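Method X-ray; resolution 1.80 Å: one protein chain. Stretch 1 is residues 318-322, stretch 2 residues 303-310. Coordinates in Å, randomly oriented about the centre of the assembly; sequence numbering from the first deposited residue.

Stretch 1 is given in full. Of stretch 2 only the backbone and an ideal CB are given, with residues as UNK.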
ATOM      1  N   VAL A 318      -4.388   6.738  19.688  1.00 18.34           N
ATOM      2  CA  VAL A 318      -4.097   7.795  18.705  1.00 17.20           C
ATOM      3  C   VAL A 318      -3.034   7.364  17.660  1.00 16.52           C
ATOM      4  O   VAL A 318      -3.210   7.590  16.460  1.00 17.29           O
ATOM      5  CB  VAL A 318      -3.635   9.090  19.406  1.00 17.64           C
ATOM      6  CG1 VAL A 318      -3.169  10.142  18.408  1.00 17.94           C
ATOM      7  CG2 VAL A 318      -4.765   9.638  20.253  1.00 18.12           C
ATOM      8  N   SER A 319      -1.928   6.801  18.127  1.00 13.93           N
ATOM      9  CA  SER A 319      -0.805   6.466  17.243  1.00 14.75           C
ATOM     10  C   SER A 319      -1.142   5.304  16.315  1.00 15.08           C
ATOM     11  O   SER A 319      -0.647   5.256  15.208  1.00 15.84           O
ATOM     12  CB  SER A 319       0.455   6.137  18.040  1.00 17.38           C
ATOM     13  OG  SER A 319       0.420   4.831  18.583  1.00 14.95           O
ATOM     14  N   GLY A 320      -1.949   4.360  16.793  1.00 13.24           N
ATOM     15  CA  GLY A 320      -2.272   3.139  16.068  1.00 14.35           C
ATOM     16  C   GLY A 320      -1.259   2.012  16.194  1.00 15.32           C
ATOM     17  O   GLY A 320      -1.426   0.939  15.571  1.00 16.77           O
ATOM     18  N   PHE A 321      -0.188   2.230  16.975  1.00 14.97           N
ATOM     19  CA  PHE A 321       0.791   1.196  17.209  1.00 14.66           C
ATOM     20  C   PHE A 321       0.086   0.050  17.911  1.00 16.23           C
ATOM     21  O   PHE A 321      -0.725   0.275  18.804  1.00 17.18           O
ATOM     22  CB  PHE A 321       1.920   1.732  18.071  1.00 15.11           C
ATOM     23  CG  PHE A 321       2.954   0.717  18.386  1.00 16.84           C
ATOM     24  CD1 PHE A 321       3.712   0.175  17.381  1.00 15.75           C
ATOM     25  CD2 PHE A 321       3.149   0.276  19.692  1.00 22.01           C
ATOM     26  CE1 PHE A 321       4.687  -0.797  17.671  1.00 21.26           C
ATOM     27  CE2 PHE A 321       4.131  -0.660  19.981  1.00 25.61           C
ATOM     28  CZ  PHE A 321       4.899  -1.185  18.958  1.00 19.97           C
ATOM     29  N   LYS A 322       0.387  -1.163  17.483  1.00 16.60           N
ATOM     30  CA  LYS A 322      -0.245  -2.370  17.990  1.00 18.87           C
ATOM     31  C   LYS A 322       0.832  -3.413  18.223  1.00 19.36           C
ATOM     32  O   LYS A 322       1.963  -3.328  17.734  1.00 17.19           O
ATOM     33  CB  LYS A 322      -1.279  -2.915  16.972  1.00 21.64           C
ATOM     34  CG  LYS A 322      -2.497  -2.028  16.752  1.00 29.08           C
ATOM     35  CD  LYS A 322      -3.544  -2.656  15.838  1.00 37.93           C
ATOM     36  CE  LYS A 322      -4.701  -3.234  16.628  1.00 46.85           C
ATOM     37  NZ  LYS A 322      -4.258  -4.206  17.657  1.00 49.55           N
ATOM     38  N   UNK A 303      -1.680   3.297   6.102  1.00 11.48           N
ATOM     39  CA  UNK A 303      -0.882   2.756   7.208  1.00 10.86           C
ATOM     40  C   UNK A 303      -1.761   2.490   8.408  1.00 10.42           C
ATOM     41  O   UNK A 303      -2.699   3.235   8.656  1.00 11.35           O
ATOM     42  CB  UNK A 303       0.249   3.714   7.587  1.00 10.86           C
ATOM     43  N   UNK A 304      -1.443   1.441   9.169  1.00  9.67           N
ATOM     44  CA  UNK A 304      -2.150   1.170  10.425  1.00 12.47           C
ATOM     45  C   UNK A 304      -1.837   2.157  11.537  1.00 14.15           C
ATOM     46  O   UNK A 304      -2.586   2.288  12.500  1.00 13.91           O
ATOM     47  CB  UNK A 304      -1.814  -0.243  10.907  1.00 12.47           C
ATOM     48  N   UNK A 305      -0.715   2.842  11.421  1.00 11.49           N
ATOM     49  CA  UNK A 305      -0.251   3.704  12.463  1.00 14.01           C
ATOM     50  C   UNK A 305       0.508   4.876  11.869  1.00 15.82           C
ATOM     51  O   UNK A 305       0.867   4.879  10.696  1.00 13.36           O
ATOM     52  CB  UNK A 305       0.622   2.929  13.452  1.00 14.01           C
ATOM     53  N   UNK A 306       0.756   5.854  12.724  1.00 12.73           N
ATOM     54  CA  UNK A 306       1.516   7.012  12.361  1.00 12.44           C
ATOM     55  C   UNK A 306       2.965   6.611  12.025  1.00 11.33           C
ATOM     56  O   UNK A 306       3.474   5.570  12.469  1.00 12.15           O
ATOM     57  CB  UNK A 306       1.476   8.043  13.491  1.00 12.44           C
ATOM     58  N   UNK A 307       3.622   7.437  11.229  1.00 11.92           N
ATOM     59  CA  UNK A 307       5.047   7.286  10.993  1.00 10.69           C
ATOM     60  C   UNK A 307       5.762   7.252  12.352  1.00 12.14           C
ATOM     61  O   UNK A 307       5.421   8.033  13.241  1.00 13.09           O
ATOM     62  CB  UNK A 307       5.581   8.417  10.112  1.00 10.69           C
ATOM     63  N   UNK A 308       6.721   6.339  12.506  1.00 12.69           N
ATOM     64  CA  UNK A 308       7.546   6.224  13.734  1.00 11.83           C
ATOM     65  C   UNK A 308       6.692   5.869  14.969  1.00 12.35           C
ATOM     66  O   UNK A 308       7.052   6.236  16.052  1.00 12.17           O
ATOM     67  CB  UNK A 308       8.293   7.535  13.988  1.00 11.83           C
ATOM     68  N   UNK A 309       5.562   5.182  14.770  1.00 13.05           N
ATOM     69  CA  UNK A 309       4.578   4.935  15.835  1.00 14.06           C
ATOM     70  C   UNK A 309       5.147   4.299  17.127  1.00 14.34           C
ATOM     71  O   UNK A 309       4.704   4.656  18.206  1.00 18.46           O
ATOM     72  CB  UNK A 309       3.479   4.025  15.283  1.00 14.06           C
ATOM     73  N   UNK A 310       6.124   3.384  17.036  1.00 14.51           N
ATOM     74  CA  UNK A 310       6.649   2.834  18.282  1.00 16.33           C
ATOM     75  C   UNK A 310       7.341   3.851  19.192  1.00 17.93           C
ATOM     76  O   UNK A 310       7.511   3.587  20.378  1.00 20.07           O
ATOM     77  CB  UNK A 310       7.635   1.711  17.954  1.00 16.33           C
TER

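Position 303 has an extended backbone and a CB with nothing of stretch 1 within 5.5 Å, so this contact leaves the choice open. The deposited residue is Gln 303, which works within its own stretch: Gln 303 NE2 donates to the backbone O of position 305 at 2.9 Å.

At position 304 the CB points sideways, 4.8 Å from Gly 320 O. That carbonyl is an acceptor with room for a water in front of it, so a short polar side chain would suit, though small apolar ones would also fit. The residue is Thr 304. One water accepts from Thr 304 OG1 at 2.6 Å and donates to Gly 320 O at 2.7 Å; a second donates to both Thr 304 O and Gly 320 O, 2.8 Å from each. Thr 304 O and Gly 320 O, 3.5 Å apart, are thus bridged by water. The backbone here also restricts its partner: a CB on Gly 320 would fall 2.4 Å from Thr 304 O, and the positive phi of Gly 320 favours glycine as well.

Position 305 is extended and points its CB toward stretch 1, 3.2 Å from Ser 319 O and 3.4 Å from Gly 320 C. With the backbones this close, small side chains such as Ala, Ser or Cys are the natural candidates. Ser 305 is found; its chi1 is p, and its OG shares a hydrogen bond of 2.8 Å with the OG of position 309.

At position 306 the backbone does the pairing: N donates to Ser 319 O at 2.9 Å and 163°, capturing a carbonyl near the end of the helix. The CB lies sideways, so several aliphatic side chains would serve. Ile 306 brings CG2 to 4.1 Å from Ser 319 CB.

Positions 307 and 308 form the middle of a type II turn. Position 307 points its CB away from stretch 1, with nothing of it within 5.5 Å, so this contact would accept many side chains; the residue is Ile 307. The second, with positive phi, suits Gly or Asn and is Asn 308.

Position 309 points toward stretch 1, its ideal CB 3.9 Å from Phe 321 CB. A small residue fits, and a hydroxyl could also reach 305. Ser 309 supplies one, its OG also lying 3.5 Å from Phe 321 CD1.

At position 310, phi of -64° permits proline, and the CB lies 3.9 Å from Phe 321 CE1. The aromatic ring invites a compact apolar group. Pro 310 covers one face: its CA sits 4.1 Å from the centroid of the Phe 321 ring, 13° off the normal, a CH-pi contact, while Pro 310 CG packs 3.7 Å from Phe 321 CE1.

Stretch 2, residues 303-310: QTSIINSP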
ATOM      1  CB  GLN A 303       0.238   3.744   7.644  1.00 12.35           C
ATOM      2  CG  GLN A 303       1.061   4.320   6.539  1.00 15.08           C
ATOM      3  CD  GLN A 303       2.254   5.165   6.983  1.00 17.24           C
ATOM      4  OE1 GLN A 303       3.148   5.424   6.187  1.00 17.72           O
ATOM      5  NE2 GLN A 303       2.285   5.581   8.241  1.00 14.51           N
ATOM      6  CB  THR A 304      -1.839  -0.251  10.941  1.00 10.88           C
ATOM      7  OG1 THR A 304      -0.412  -0.394  11.131  1.00 12.92           O
ATOM      8  CG2 THR A 304      -2.345  -1.274   9.941  1.00 11.02           C
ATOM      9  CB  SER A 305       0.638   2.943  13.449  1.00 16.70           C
ATOM     10  OG  SER A 305       1.901   2.573  12.924  1.00 17.85           O
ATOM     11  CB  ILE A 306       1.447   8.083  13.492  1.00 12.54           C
ATOM     12  CG1 ILE A 306       1.855   9.451  12.973  1.00 15.02           C
ATOM     13  CG2 ILE A 306       2.279   7.675  14.738  1.00 11.34           C
ATOM     14  CD1 ILE A 306       1.553  10.551  13.974  1.00 13.27           C
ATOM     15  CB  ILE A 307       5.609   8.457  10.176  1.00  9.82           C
ATOM     16  CG1 ILE A 307       4.992   8.489   8.780  1.00  9.64           C
ATOM     17  CG2 ILE A 307       7.169   8.355  10.084  1.00 11.06           C
ATOM     18  CD1 ILE A 307       5.517   9.656   7.903  1.00 11.14           C
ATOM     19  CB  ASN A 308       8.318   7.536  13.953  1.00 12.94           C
ATOM     20  CG  ASN A 308       9.468   7.425  14.981  1.00 13.39           C
ATOM     21  OD1 ASN A 308      10.146   6.408  15.084  1.00 14.44           O
ATOM     22  ND2 ASN A 308       9.718   8.520  15.692  1.00 11.45           N
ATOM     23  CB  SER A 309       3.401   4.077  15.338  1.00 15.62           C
ATOM     24  OG  SER A 309       3.767   2.734  15.051  1.00 16.15           O
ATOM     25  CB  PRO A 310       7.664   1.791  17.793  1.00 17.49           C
ATOM     26  CG  PRO A 310       7.291   1.515  16.426  1.00 19.29           C
ATOM     27  CD  PRO A 310       6.777   2.770  15.879  1.00 13.52           C
TER
HETATM   28  O   HOH W   1      -0.036  -0.514  13.735  1.00 20.28           O
HETATM   29  O   HOH W   2      -3.823   0.420  14.175  1.00 21.24           O
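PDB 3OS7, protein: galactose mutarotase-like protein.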